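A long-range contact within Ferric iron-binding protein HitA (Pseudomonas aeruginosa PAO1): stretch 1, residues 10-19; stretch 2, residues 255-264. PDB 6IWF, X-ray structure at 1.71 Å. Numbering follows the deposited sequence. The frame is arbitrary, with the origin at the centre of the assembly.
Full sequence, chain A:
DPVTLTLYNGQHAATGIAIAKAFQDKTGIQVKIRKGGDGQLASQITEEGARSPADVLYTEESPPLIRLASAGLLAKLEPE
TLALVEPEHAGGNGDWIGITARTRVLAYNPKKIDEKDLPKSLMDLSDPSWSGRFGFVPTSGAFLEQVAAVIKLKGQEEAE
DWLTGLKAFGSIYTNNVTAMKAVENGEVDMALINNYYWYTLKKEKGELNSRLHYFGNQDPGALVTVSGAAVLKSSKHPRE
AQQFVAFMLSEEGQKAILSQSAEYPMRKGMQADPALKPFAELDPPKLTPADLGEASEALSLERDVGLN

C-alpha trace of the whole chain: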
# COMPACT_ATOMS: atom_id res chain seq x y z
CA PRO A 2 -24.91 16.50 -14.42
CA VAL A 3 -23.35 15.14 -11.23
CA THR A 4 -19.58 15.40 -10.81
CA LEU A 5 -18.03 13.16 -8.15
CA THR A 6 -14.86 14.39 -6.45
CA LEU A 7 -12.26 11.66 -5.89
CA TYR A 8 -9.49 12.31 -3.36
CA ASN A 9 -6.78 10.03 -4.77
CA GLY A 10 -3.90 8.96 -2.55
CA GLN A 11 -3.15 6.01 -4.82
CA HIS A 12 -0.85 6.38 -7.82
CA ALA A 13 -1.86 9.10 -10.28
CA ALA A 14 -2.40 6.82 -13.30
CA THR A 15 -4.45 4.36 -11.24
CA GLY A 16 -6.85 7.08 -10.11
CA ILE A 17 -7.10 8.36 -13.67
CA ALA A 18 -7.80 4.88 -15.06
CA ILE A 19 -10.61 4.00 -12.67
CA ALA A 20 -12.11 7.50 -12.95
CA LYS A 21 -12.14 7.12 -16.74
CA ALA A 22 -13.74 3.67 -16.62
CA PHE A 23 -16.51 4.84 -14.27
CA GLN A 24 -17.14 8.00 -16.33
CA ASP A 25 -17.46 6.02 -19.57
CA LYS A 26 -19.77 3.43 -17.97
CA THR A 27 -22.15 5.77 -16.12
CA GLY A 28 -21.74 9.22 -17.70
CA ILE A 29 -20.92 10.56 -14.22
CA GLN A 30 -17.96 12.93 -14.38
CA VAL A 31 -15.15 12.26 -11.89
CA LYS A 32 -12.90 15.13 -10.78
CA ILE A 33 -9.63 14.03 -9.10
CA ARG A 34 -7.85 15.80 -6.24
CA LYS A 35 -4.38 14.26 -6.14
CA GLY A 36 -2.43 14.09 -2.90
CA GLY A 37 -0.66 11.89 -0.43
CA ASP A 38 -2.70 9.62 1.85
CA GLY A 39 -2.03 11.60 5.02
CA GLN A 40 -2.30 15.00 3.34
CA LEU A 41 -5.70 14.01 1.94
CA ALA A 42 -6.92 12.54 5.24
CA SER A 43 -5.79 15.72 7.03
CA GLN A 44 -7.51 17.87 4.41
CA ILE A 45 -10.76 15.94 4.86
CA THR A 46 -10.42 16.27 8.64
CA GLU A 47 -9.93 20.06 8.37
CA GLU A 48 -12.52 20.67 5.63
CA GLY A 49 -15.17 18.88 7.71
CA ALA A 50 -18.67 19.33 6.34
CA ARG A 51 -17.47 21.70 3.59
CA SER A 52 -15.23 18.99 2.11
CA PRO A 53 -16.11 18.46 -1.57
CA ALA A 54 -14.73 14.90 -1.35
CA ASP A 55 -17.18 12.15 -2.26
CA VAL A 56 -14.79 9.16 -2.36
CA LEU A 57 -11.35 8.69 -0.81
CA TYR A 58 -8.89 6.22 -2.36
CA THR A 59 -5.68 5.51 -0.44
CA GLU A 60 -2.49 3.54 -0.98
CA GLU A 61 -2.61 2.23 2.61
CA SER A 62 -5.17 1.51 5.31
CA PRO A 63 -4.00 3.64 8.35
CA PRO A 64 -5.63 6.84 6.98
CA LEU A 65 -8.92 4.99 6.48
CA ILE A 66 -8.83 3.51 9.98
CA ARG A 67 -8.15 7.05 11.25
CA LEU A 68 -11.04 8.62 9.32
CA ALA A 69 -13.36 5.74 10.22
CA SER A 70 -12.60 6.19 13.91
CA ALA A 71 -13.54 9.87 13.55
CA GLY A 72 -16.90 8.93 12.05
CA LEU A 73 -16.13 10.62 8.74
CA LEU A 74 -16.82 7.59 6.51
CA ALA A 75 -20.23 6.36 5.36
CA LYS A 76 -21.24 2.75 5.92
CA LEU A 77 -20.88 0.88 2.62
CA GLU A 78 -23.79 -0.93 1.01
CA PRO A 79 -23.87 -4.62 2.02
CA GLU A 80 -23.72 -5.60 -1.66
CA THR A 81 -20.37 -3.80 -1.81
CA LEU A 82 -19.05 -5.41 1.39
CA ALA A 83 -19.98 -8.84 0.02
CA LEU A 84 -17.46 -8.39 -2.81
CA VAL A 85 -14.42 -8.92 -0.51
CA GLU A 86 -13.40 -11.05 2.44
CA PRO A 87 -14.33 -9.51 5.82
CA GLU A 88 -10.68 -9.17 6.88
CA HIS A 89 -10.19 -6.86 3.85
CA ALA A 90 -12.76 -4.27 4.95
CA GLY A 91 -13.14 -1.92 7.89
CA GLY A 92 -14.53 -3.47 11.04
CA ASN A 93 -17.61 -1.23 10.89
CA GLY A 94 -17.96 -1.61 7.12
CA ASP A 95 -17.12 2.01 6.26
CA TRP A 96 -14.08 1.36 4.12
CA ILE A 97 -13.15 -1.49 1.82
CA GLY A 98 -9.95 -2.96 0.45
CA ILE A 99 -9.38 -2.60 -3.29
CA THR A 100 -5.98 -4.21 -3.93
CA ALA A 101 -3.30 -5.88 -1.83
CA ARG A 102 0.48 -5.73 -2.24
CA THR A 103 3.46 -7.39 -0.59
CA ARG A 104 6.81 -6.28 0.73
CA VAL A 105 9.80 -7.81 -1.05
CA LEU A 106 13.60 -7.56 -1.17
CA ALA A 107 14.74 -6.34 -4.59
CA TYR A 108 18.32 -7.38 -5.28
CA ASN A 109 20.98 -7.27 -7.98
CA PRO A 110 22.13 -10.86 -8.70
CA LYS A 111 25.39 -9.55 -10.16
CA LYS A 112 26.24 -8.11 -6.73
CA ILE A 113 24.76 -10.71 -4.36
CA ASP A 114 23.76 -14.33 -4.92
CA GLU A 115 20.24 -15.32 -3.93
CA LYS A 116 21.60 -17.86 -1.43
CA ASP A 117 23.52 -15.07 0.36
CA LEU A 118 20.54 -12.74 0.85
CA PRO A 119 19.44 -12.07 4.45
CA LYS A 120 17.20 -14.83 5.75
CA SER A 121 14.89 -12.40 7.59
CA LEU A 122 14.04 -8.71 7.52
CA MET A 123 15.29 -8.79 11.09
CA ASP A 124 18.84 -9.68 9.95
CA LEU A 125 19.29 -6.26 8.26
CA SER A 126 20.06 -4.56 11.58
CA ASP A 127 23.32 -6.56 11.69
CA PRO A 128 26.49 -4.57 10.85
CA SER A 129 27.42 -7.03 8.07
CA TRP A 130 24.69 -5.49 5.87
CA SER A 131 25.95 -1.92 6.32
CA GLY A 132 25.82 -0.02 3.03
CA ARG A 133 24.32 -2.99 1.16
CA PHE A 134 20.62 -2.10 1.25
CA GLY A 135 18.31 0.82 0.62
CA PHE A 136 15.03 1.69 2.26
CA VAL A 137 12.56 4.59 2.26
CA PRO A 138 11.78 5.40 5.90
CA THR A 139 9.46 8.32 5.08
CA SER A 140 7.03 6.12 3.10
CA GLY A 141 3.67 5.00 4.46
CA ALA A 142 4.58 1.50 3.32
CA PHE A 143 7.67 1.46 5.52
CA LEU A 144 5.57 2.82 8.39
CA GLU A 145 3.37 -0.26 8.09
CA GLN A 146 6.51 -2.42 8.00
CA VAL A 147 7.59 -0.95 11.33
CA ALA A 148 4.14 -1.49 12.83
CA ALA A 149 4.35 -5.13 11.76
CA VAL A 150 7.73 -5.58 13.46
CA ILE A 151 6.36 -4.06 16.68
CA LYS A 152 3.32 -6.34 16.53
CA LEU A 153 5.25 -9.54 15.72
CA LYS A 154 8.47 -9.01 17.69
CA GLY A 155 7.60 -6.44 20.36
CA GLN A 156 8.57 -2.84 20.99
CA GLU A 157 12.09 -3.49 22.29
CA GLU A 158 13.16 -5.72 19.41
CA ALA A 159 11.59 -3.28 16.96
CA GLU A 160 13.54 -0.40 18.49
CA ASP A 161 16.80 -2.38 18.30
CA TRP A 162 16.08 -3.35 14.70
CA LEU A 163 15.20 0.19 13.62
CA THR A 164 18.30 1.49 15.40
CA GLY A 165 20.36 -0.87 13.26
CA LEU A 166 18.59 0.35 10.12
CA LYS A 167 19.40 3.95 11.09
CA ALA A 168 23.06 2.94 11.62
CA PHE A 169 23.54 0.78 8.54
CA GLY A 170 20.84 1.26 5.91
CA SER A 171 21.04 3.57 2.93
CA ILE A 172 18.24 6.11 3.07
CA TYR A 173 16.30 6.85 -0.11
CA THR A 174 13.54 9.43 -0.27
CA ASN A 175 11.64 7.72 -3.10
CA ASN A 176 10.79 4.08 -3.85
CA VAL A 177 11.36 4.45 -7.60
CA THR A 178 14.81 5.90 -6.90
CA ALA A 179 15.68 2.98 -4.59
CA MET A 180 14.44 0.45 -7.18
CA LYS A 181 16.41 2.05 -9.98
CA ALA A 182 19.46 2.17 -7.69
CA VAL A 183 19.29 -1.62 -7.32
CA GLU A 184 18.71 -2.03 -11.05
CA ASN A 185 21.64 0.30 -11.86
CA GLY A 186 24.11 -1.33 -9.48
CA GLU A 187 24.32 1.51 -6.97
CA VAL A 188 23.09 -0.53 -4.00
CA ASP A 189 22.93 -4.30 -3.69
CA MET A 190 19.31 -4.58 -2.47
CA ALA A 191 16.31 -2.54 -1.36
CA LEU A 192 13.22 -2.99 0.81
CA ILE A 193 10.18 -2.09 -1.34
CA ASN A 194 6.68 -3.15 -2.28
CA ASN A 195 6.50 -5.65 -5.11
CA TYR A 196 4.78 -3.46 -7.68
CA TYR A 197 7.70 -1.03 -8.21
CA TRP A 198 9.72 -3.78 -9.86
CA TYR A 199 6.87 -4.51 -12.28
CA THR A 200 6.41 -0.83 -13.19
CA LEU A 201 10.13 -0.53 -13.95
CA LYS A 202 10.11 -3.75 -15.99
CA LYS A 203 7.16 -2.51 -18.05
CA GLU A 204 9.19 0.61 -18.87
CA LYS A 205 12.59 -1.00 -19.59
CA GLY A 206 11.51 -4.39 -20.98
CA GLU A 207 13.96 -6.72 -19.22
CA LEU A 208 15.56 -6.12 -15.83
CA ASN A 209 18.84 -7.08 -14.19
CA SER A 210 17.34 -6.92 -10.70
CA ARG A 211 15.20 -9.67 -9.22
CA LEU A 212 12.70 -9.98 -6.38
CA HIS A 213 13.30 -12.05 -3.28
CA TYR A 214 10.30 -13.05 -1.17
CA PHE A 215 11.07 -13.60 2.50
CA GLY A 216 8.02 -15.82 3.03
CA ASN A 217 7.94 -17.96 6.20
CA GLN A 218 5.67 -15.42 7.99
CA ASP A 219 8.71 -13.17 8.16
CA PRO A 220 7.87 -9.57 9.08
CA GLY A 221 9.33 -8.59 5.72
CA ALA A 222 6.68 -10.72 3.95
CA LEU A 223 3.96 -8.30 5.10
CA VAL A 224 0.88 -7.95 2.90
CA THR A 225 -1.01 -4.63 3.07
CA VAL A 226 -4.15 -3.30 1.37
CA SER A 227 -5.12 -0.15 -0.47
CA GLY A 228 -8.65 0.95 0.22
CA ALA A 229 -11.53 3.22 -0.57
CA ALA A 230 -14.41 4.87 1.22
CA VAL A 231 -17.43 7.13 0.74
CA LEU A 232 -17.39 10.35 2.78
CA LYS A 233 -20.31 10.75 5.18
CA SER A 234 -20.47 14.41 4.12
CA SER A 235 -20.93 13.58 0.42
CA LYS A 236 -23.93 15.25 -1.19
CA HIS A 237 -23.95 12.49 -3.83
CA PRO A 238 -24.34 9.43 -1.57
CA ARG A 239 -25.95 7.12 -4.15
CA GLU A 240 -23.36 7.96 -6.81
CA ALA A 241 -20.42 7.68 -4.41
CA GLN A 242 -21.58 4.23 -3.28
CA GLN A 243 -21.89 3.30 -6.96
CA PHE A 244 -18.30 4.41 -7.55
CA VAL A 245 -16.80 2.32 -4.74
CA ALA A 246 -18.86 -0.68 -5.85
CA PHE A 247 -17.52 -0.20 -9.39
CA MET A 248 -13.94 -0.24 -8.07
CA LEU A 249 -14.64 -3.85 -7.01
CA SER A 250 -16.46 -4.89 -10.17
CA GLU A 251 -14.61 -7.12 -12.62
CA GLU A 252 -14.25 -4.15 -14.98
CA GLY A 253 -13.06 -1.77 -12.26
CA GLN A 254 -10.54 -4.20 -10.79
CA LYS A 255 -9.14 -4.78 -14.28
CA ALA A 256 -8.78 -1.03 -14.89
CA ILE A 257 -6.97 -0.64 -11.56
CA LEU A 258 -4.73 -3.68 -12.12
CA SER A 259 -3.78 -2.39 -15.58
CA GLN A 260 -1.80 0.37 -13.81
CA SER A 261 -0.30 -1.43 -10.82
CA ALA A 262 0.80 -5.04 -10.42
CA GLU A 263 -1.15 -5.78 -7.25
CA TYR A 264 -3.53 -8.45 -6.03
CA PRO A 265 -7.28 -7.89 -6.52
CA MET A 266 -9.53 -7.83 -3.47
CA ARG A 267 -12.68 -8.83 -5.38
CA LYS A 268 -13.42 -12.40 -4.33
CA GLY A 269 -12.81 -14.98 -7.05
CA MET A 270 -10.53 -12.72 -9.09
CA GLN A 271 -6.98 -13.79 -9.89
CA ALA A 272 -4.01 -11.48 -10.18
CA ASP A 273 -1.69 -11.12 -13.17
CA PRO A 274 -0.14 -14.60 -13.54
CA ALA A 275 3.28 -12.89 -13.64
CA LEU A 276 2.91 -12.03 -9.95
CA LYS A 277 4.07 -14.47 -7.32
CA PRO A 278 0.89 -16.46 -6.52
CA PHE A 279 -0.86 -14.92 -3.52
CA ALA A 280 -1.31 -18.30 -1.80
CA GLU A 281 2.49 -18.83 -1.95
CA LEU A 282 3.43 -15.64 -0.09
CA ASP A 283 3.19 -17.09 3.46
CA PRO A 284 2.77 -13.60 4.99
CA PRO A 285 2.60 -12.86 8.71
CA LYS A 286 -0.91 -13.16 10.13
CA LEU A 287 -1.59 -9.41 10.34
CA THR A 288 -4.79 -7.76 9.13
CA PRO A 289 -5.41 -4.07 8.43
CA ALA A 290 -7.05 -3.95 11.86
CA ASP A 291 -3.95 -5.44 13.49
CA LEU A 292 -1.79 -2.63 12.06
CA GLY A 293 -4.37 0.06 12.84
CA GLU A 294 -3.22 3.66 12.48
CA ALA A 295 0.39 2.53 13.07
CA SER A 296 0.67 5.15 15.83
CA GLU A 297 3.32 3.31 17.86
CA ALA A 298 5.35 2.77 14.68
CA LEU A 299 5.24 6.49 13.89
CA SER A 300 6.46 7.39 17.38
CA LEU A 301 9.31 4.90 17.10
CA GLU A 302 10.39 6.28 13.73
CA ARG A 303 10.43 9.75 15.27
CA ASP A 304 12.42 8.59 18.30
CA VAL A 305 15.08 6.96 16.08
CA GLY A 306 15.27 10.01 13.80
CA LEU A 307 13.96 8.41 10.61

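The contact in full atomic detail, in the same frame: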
# COMPACT_ATOMS: atom_id res chain seq x y z
N GLY A 10 -5.20 9.25 -3.12
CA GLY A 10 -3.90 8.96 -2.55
C GLY A 10 -3.16 7.81 -3.19
O GLY A 10 -1.97 7.62 -2.91
N GLN A 11 -3.83 7.03 -4.04
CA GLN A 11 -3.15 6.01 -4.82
C GLN A 11 -2.39 6.67 -5.97
O GLN A 11 -2.44 7.88 -6.17
CB GLN A 11 -4.14 4.98 -5.37
CG GLN A 11 -4.05 3.61 -4.73
CD GLN A 11 -2.81 2.83 -5.15
OE1 GLN A 11 -1.83 3.40 -5.63
NE2 GLN A 11 -2.86 1.52 -4.98
N HIS A 12 -1.68 5.85 -6.74
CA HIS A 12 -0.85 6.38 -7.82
C HIS A 12 -1.71 7.14 -8.83
O HIS A 12 -2.88 6.82 -9.05
CB HIS A 12 -0.10 5.22 -8.49
CG HIS A 12 1.09 4.76 -7.71
ND1 HIS A 12 1.75 5.58 -6.81
CD2 HIS A 12 1.75 3.58 -7.69
CE1 HIS A 12 2.76 4.91 -6.27
NE2 HIS A 12 2.77 3.70 -6.78
N ALA A 13 -1.11 8.17 -9.43
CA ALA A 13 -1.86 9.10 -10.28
C ALA A 13 -2.56 8.37 -11.43
O ALA A 13 -3.76 8.57 -11.66
CB ALA A 13 -0.92 10.17 -10.82
N ALA A 14 -1.83 7.51 -12.14
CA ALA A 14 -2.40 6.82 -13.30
C ALA A 14 -3.48 5.83 -12.90
O ALA A 14 -4.38 5.55 -13.70
CB ALA A 14 -1.30 6.10 -14.08
N THR A 15 -3.41 5.27 -11.69
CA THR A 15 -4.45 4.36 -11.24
C THR A 15 -5.75 5.12 -10.97
O THR A 15 -6.84 4.65 -11.33
CB THR A 15 -3.98 3.63 -9.98
OG1 THR A 15 -2.70 3.01 -10.24
CG2 THR A 15 -4.98 2.57 -9.54
N GLY A 16 -5.66 6.28 -10.32
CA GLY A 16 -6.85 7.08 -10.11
C GLY A 16 -7.46 7.55 -11.42
O GLY A 16 -8.68 7.54 -11.59
N ILE A 17 -6.61 7.93 -12.37
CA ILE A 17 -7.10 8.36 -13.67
C ILE A 17 -7.82 7.21 -14.38
O ILE A 17 -8.90 7.39 -14.96
CB ILE A 17 -5.94 8.91 -14.52
CG1 ILE A 17 -5.51 10.28 -13.98
CG2 ILE A 17 -6.35 9.03 -15.98
CD1 ILE A 17 -4.08 10.65 -14.33
N ALA A 18 -7.24 6.01 -14.33
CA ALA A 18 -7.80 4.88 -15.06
C ALA A 18 -9.18 4.50 -14.54
O ALA A 18 -10.12 4.29 -15.32
CB ALA A 18 -6.85 3.68 -15.00
N ILE A 19 -9.32 4.40 -13.21
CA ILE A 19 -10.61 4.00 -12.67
C ILE A 19 -11.63 5.12 -12.83
O ILE A 19 -12.81 4.86 -13.08
CB ILE A 19 -10.47 3.53 -11.19
CG1 ILE A 19 -11.78 2.94 -10.68
CG2 ILE A 19 -9.99 4.66 -10.28
CD1 ILE A 19 -12.25 1.73 -11.45
N LYS A 255 -10.05 -4.65 -13.15
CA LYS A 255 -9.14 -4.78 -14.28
C LYS A 255 -8.53 -3.44 -14.65
O LYS A 255 -7.33 -3.36 -14.93
CB LYS A 255 -9.87 -5.41 -15.47
CG LYS A 255 -10.22 -6.87 -15.24
CD LYS A 255 -10.37 -7.65 -16.53
CE LYS A 255 -10.05 -9.12 -16.32
NZ LYS A 255 -8.60 -9.33 -16.02
N ALA A 256 -9.33 -2.36 -14.62
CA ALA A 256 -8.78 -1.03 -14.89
C ALA A 256 -7.70 -0.67 -13.88
O ALA A 256 -6.64 -0.15 -14.24
CB ALA A 256 -9.90 0.01 -14.85
N ILE A 257 -7.95 -0.95 -12.60
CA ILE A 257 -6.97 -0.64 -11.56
C ILE A 257 -5.71 -1.48 -11.75
O ILE A 257 -4.59 -0.95 -11.71
CB ILE A 257 -7.60 -0.85 -10.17
CG1 ILE A 257 -8.65 0.24 -9.90
CG2 ILE A 257 -6.54 -0.86 -9.09
CD1 ILE A 257 -9.57 -0.09 -8.74
N LEU A 258 -5.88 -2.78 -11.98
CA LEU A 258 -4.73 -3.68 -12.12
C LEU A 258 -3.94 -3.42 -13.39
O LEU A 258 -2.76 -3.78 -13.46
CB LEU A 258 -5.21 -5.13 -12.06
CG LEU A 258 -5.75 -5.47 -10.66
CD1 LEU A 258 -6.27 -6.90 -10.59
CD2 LEU A 258 -4.67 -5.22 -9.61
N SER A 259 -4.53 -2.75 -14.39
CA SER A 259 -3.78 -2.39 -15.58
C SER A 259 -2.69 -1.36 -15.30
O SER A 259 -1.76 -1.22 -16.10
CB SER A 259 -4.74 -1.86 -16.66
OG SER A 259 -5.31 -0.61 -16.28
N GLN A 260 -2.78 -0.65 -14.17
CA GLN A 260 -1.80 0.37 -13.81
C GLN A 260 -0.87 -0.02 -12.66
O GLN A 260 0.17 0.62 -12.49
CB GLN A 260 -2.51 1.67 -13.44
CG GLN A 260 -3.36 2.22 -14.57
CD GLN A 260 -2.55 2.48 -15.82
OE1 GLN A 260 -1.44 3.03 -15.76
NE2 GLN A 260 -3.08 2.09 -16.97
N SER A 261 -1.23 -1.02 -11.86
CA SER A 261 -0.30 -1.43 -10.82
C SER A 261 -0.43 -2.93 -10.60
O SER A 261 -1.54 -3.46 -10.51
CB SER A 261 -0.55 -0.68 -9.51
OG SER A 261 0.54 -0.90 -8.62
N ALA A 262 0.73 -3.59 -10.54
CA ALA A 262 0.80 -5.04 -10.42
C ALA A 262 0.56 -5.41 -8.96
O ALA A 262 1.47 -5.60 -8.16
CB ALA A 262 2.15 -5.55 -10.92
N GLU A 263 -0.72 -5.50 -8.61
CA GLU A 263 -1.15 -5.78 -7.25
C GLU A 263 -2.15 -6.93 -7.28
O GLU A 263 -2.48 -7.45 -8.35
CB GLU A 263 -1.74 -4.52 -6.59
CG GLU A 263 -0.70 -3.39 -6.54
CD GLU A 263 -1.09 -2.22 -5.65
OE1 GLU A 263 -0.84 -1.07 -6.06
OE2 GLU A 263 -1.61 -2.45 -4.54
N TYR A 264 -2.60 -7.32 -6.11
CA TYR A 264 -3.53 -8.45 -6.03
C TYR A 264 -4.95 -7.95 -5.84
O TYR A 264 -5.22 -7.14 -4.94
CB TYR A 264 -3.16 -9.36 -4.86
CG TYR A 264 -1.79 -9.96 -4.99
CD1 TYR A 264 -1.61 -11.18 -5.64
CD2 TYR A 264 -0.67 -9.33 -4.45
CE1 TYR A 264 -0.34 -11.75 -5.76
CE2 TYR A 264 0.59 -9.90 -4.56
CZ TYR A 264 0.75 -11.10 -5.22
OH TYR A 264 2.01 -11.65 -5.33

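The two stretches lie more than 230 residues apart in sequence, yet they bury 442 Å² between them, both sides summed. Stretch 1 enters its helix at A13, with H12 at the N-cap position; stretch 2 begins within a helix and leaves it as a loop. The backbones come close at two points: T15 CA lies 5.4 Å from Q260 CA, and I19 CA lies 5.8 Å from A256 CA. As one chain ascends in number the other descends, so the segments run in opposite senses.

Q260, T15 and I257 cover the most surface. The CA-to-CB bond of Q260 points toward stretch 1, and with chi1 and chi2 both m its side chain lies against one side of the helix. Q260 CB is 3.5 Å from T15 OG1, Q260 CG 3.8 Å from A18 CB, and Q260 OE1 3.5 Å from A14 CB. These are van der Waals contacts; the amide makes no hydrogen bond across the interface.

T15 also meets stretch 2 through packing, and its OG1 is buried by the contact without a partner anywhere in the model. T15 CG2 meets I257 CG2 at 3.8 Å. I257 starts sideways, but its end comes nearer, and its CG1 also packs 4.0 Å from I19 CB. A256 extends this apolar patch, its CB 4.5 Å from I19 CD1, and its carbonyl O sits 3.9 Å from A18 CB.

The one hydrogen bond across the stretches is weak: Q11 NE2 donates to E263 OE1 at 3.5 Å, well aligned at 158° but long. Both ends are held locally. Q11 OE1 accepts from H12 N at 2.7 Å, and E263 OE1 also accepts from S261 OG at 2.9 Å. Close packing of side chains therefore dominates this contact.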